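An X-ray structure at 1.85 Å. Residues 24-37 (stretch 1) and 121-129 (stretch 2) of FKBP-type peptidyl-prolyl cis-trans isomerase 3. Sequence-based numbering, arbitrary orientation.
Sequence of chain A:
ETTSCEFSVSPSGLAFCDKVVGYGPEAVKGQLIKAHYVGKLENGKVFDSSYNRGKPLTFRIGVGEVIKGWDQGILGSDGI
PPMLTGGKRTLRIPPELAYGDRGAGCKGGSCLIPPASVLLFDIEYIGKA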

# COMPACT_ATOMS: atom_id res chain seq x y z
N GLY A 24 -17.11 -6.94 -3.03
CA GLY A 24 -16.87 -7.92 -4.07
C GLY A 24 -15.88 -9.03 -3.73
O GLY A 24 -15.62 -9.29 -2.55
N PRO A 25 -15.33 -9.71 -4.75
CA PRO A 25 -14.37 -10.80 -4.54
C PRO A 25 -13.01 -10.32 -4.06
O PRO A 25 -12.66 -9.15 -4.24
CB PRO A 25 -14.29 -11.45 -5.92
CG PRO A 25 -14.52 -10.28 -6.85
CD PRO A 25 -15.66 -9.55 -6.18
N GLU A 26 -12.26 -11.23 -3.46
CA GLU A 26 -10.93 -10.88 -2.99
C GLU A 26 -10.01 -10.67 -4.18
O GLU A 26 -10.30 -11.12 -5.30
CB GLU A 26 -10.37 -11.98 -2.07
CG GLU A 26 -10.29 -13.38 -2.66
CD GLU A 26 -9.74 -14.39 -1.66
OE1 GLU A 26 -9.83 -14.12 -0.45
OE2 GLU A 26 -9.25 -15.45 -2.08
N ALA A 27 -8.91 -9.96 -3.95
CA ALA A 27 -7.92 -9.69 -4.99
C ALA A 27 -7.28 -11.01 -5.38
O ALA A 27 -7.12 -11.91 -4.55
CB ALA A 27 -6.84 -8.73 -4.46
N VAL A 28 -6.93 -11.15 -6.66
CA VAL A 28 -6.31 -12.37 -7.15
C VAL A 28 -4.91 -12.15 -7.70
O VAL A 28 -4.65 -11.21 -8.45
CB VAL A 28 -7.17 -13.02 -8.26
CG1 VAL A 28 -8.46 -13.58 -7.66
CG2 VAL A 28 -7.48 -12.00 -9.32
N LYS A 29 -4.00 -13.04 -7.31
CA LYS A 29 -2.60 -13.02 -7.72
C LYS A 29 -2.46 -12.93 -9.24
O LYS A 29 -3.02 -13.75 -9.97
CB LYS A 29 -1.95 -14.32 -7.23
CG LYS A 29 -0.62 -14.19 -6.52
CD LYS A 29 0.54 -14.07 -7.48
CE LYS A 29 1.86 -14.31 -6.74
NZ LYS A 29 1.99 -13.47 -5.51
N GLY A 30 -1.71 -11.93 -9.71
CA GLY A 30 -1.48 -11.77 -11.14
C GLY A 30 -2.49 -10.98 -11.95
O GLY A 30 -2.29 -10.79 -13.16
N GLN A 31 -3.55 -10.51 -11.31
CA GLN A 31 -4.58 -9.74 -12.01
C GLN A 31 -4.24 -8.26 -12.12
O GLN A 31 -3.60 -7.69 -11.23
CB GLN A 31 -5.92 -9.90 -11.28
CG GLN A 31 -7.10 -9.20 -11.94
CD GLN A 31 -8.45 -9.76 -11.47
OE1 GLN A 31 -8.77 -9.73 -10.28
NE2 GLN A 31 -9.22 -10.30 -12.40
N LEU A 32 -4.64 -7.66 -13.23
CA LEU A 32 -4.41 -6.23 -13.44
C LEU A 32 -5.53 -5.55 -12.68
O LEU A 32 -6.71 -5.77 -12.98
CB LEU A 32 -4.51 -5.87 -14.93
CG LEU A 32 -4.01 -4.46 -15.28
CD1 LEU A 32 -2.50 -4.42 -15.11
CD2 LEU A 32 -4.38 -4.10 -16.72
N ILE A 33 -5.18 -4.72 -11.70
CA ILE A 33 -6.20 -4.03 -10.92
C ILE A 33 -6.01 -2.53 -10.89
O ILE A 33 -4.98 -2.02 -11.32
CB ILE A 33 -6.20 -4.52 -9.45
CG1 ILE A 33 -4.89 -4.13 -8.77
CG2 ILE A 33 -6.39 -6.04 -9.42
CD1 ILE A 33 -4.86 -4.43 -7.27
N LYS A 34 -7.02 -1.84 -10.37
CA LYS A 34 -7.01 -0.38 -10.25
C LYS A 34 -7.14 -0.00 -8.78
O LYS A 34 -7.95 -0.58 -8.06
CB LYS A 34 -8.21 0.25 -10.96
CG LYS A 34 -8.26 0.11 -12.46
CD LYS A 34 -9.48 0.87 -12.97
CE LYS A 34 -9.61 0.82 -14.48
NZ LYS A 34 -10.78 1.61 -14.95
N ALA A 35 -6.36 0.99 -8.36
CA ALA A 35 -6.44 1.44 -6.98
C ALA A 35 -6.13 2.92 -6.84
O ALA A 35 -5.20 3.43 -7.46
CB ALA A 35 -5.48 0.65 -6.10
N HIS A 36 -6.95 3.60 -6.05
CA HIS A 36 -6.70 5.00 -5.75
C HIS A 36 -5.95 4.92 -4.43
O HIS A 36 -6.11 3.95 -3.69
CB HIS A 36 -8.01 5.77 -5.60
CG HIS A 36 -8.44 6.45 -6.87
ND1 HIS A 36 -7.71 7.45 -7.46
CD2 HIS A 36 -9.51 6.24 -7.67
CE1 HIS A 36 -8.30 7.83 -8.57
NE2 HIS A 36 -9.40 7.11 -8.72
N TYR A 37 -5.13 5.91 -4.13
CA TYR A 37 -4.37 5.87 -2.89
C TYR A 37 -3.76 7.20 -2.49
O TYR A 37 -3.59 8.10 -3.30
CB TYR A 37 -3.21 4.85 -3.01
CG TYR A 37 -2.13 5.28 -3.98
CD1 TYR A 37 -2.26 5.05 -5.36
CD2 TYR A 37 -1.00 5.97 -3.54
CE1 TYR A 37 -1.30 5.51 -6.26
CE2 TYR A 37 -0.03 6.43 -4.43
CZ TYR A 37 -0.19 6.20 -5.79
OH TYR A 37 0.75 6.68 -6.67
N PHE A 121 -0.46 4.11 3.95
CA PHE A 121 -1.24 4.29 2.74
C PHE A 121 -2.71 4.06 3.04
O PHE A 121 -3.07 3.23 3.88
CB PHE A 121 -0.87 3.29 1.64
CG PHE A 121 0.45 3.56 0.95
CD1 PHE A 121 1.63 3.00 1.43
CD2 PHE A 121 0.49 4.33 -0.21
CE1 PHE A 121 2.84 3.20 0.77
CE2 PHE A 121 1.70 4.54 -0.88
CZ PHE A 121 2.87 3.98 -0.39
N ASP A 122 -3.55 4.84 2.36
CA ASP A 122 -4.99 4.66 2.45
C ASP A 122 -5.20 4.10 1.05
O ASP A 122 -4.94 4.78 0.06
CB ASP A 122 -5.71 5.99 2.62
CG ASP A 122 -6.27 6.16 4.02
OD1 ASP A 122 -5.74 5.54 4.96
OD2 ASP A 122 -7.25 6.93 4.19
N ILE A 123 -5.62 2.84 0.98
CA ILE A 123 -5.82 2.21 -0.32
C ILE A 123 -7.28 1.94 -0.63
O ILE A 123 -8.02 1.39 0.19
CB ILE A 123 -5.03 0.88 -0.41
CG1 ILE A 123 -3.54 1.16 -0.17
CG2 ILE A 123 -5.25 0.24 -1.78
CD1 ILE A 123 -2.63 -0.01 -0.45
N GLU A 124 -7.69 2.33 -1.83
CA GLU A 124 -9.03 2.10 -2.30
C GLU A 124 -8.92 1.14 -3.48
O GLU A 124 -8.55 1.54 -4.59
CB GLU A 124 -9.69 3.42 -2.71
CG GLU A 124 -10.11 4.24 -1.50
CD GLU A 124 -10.47 5.66 -1.83
OE1 GLU A 124 -11.37 5.89 -2.66
OE2 GLU A 124 -9.85 6.57 -1.24
N TYR A 125 -9.21 -0.13 -3.21
CA TYR A 125 -9.16 -1.18 -4.22
C TYR A 125 -10.46 -1.12 -5.00
O TYR A 125 -11.50 -1.60 -4.55
CB TYR A 125 -9.01 -2.55 -3.54
CG TYR A 125 -9.03 -3.73 -4.48
CD1 TYR A 125 -9.51 -4.98 -4.06
CD2 TYR A 125 -8.60 -3.61 -5.81
CE1 TYR A 125 -9.56 -6.07 -4.92
CE2 TYR A 125 -8.65 -4.70 -6.69
CZ TYR A 125 -9.14 -5.93 -6.23
OH TYR A 125 -9.19 -7.00 -7.08
N ILE A 126 -10.40 -0.49 -6.17
CA ILE A 126 -11.57 -0.34 -7.04
C ILE A 126 -12.00 -1.67 -7.64
O ILE A 126 -13.19 -1.94 -7.79
CB ILE A 126 -11.28 0.65 -8.18
CG1 ILE A 126 -10.71 1.94 -7.61
CG2 ILE A 126 -12.57 0.96 -8.96
CD1 ILE A 126 -11.65 2.65 -6.64
N GLY A 127 -11.02 -2.50 -7.97
CA GLY A 127 -11.31 -3.80 -8.56
C GLY A 127 -10.39 -4.06 -9.74
O GLY A 127 -9.38 -3.38 -9.90
N LYS A 128 -10.74 -5.04 -10.57
CA LYS A 128 -9.90 -5.36 -11.72
C LYS A 128 -9.98 -4.27 -12.77
O LYS A 128 -10.97 -3.55 -12.85
CB LYS A 128 -10.30 -6.71 -12.34
CG LYS A 128 -11.76 -6.84 -12.69
CD LYS A 128 -12.05 -8.25 -13.18
CE LYS A 128 -13.54 -8.48 -13.36
NZ LYS A 128 -13.83 -9.90 -13.70
N ALA A 129 -8.92 -4.15 -13.56
CA ALA A 129 -8.84 -3.13 -14.61
C ALA A 129 -9.58 -3.55 -15.87
O ALA A 129 -10.11 -2.67 -16.57
CB ALA A 129 -7.37 -2.86 -14.94
O HOH W 1 -11.14 -8.77 -6.70
O HOH W 2 -7.49 -8.79 -8.04

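The loop that opens the first stretch meets the second almost entirely through Tyr125. Pro25 contributes its carbonyl: water 1 donates a hydrogen bond to Pro25 O (2.9 Å) and is also hydrogen-bonded to Tyr125 OH (2.7 Å). Ala27 is buried against the same ring, its CB 3.8 Å from Tyr125 CE1, and its small side chain suits this close packing, with Ala27 CA 3.6 Å from Tyr125 OH.

From Val28 to Gln31 the chain makes a type II turn, closed by the hydrogen bond from Gln31 N to Val28 O (3.1 Å). Gly30, at phi/psi of 87/-3°, suits its position because a CB there would be jammed against the preceding carbonyl oxygen. Water 2 ties this turn to the tyrosine: it accepts from Val28 N (2.8 Å), donates to Gln31 OE1 (2.7 Å) and hydrogen-bonds Tyr125 OH (2.6 Å). Gln31 OE1 thus serves the water bridge, while Gln31 NE2 lies 3.6 Å from Lys128 CD, part of that lysine's aliphatic chain.

At Leu32 a strand begins, running antiparallel to residues 121-128. Ala129 N donates to Leu32 O (2.8 Å, nearly linear at 171°), and Leu32 CD2 covers Ala129 CB at 3.7 Å. Ile33 pairs with Lys128 without backbone hydrogen bonds; its branched apolar side chain packs on the tyrosine, Ile33 CB lying 3.7 Å from Tyr125 CE2.

Lys34 N donates to Gly127 O (2.9 Å), but Lys34 O accepts from Ile126 N (3.1 Å) at a more bent 137°. The register shifts by one here, forming a beta bulge. Gly127 adopts phi/psi of 135/-164°, where a side chain would strike the carbonyl before it. The extended, all-carbon part of Lys34 lies beside the chain terminus, with CG 3.9 Å from Ala129 CA.

Beyond the bulge, Ala35 pairs with Tyr125 and shares its face of the sheet. Its methyl fits this buried site, with Ala35 CB 4.3 Å from Ile123 CG2, and Ala35 CA makes a CA-H...O contact with Glu124 O (3.2 Å). His36, on the other face, forms a reciprocal pair: His36 N donates to Glu124 O (3.0 Å) and Glu124 N to His36 O (2.9 Å). Ile126 CD1 approaches the imidazole edge, 4.3 Å from His36 CD2.

Tyr37 returns to the buried face with Ala35. Tyr37 CA makes a CA-H...O contact with Asp122 O (3.2 Å), and Tyr37 CD2 meets the edge of the Phe121 ring, 4.0 Å from Phe121 CD2, an apolar contact suited to two buried aromatics.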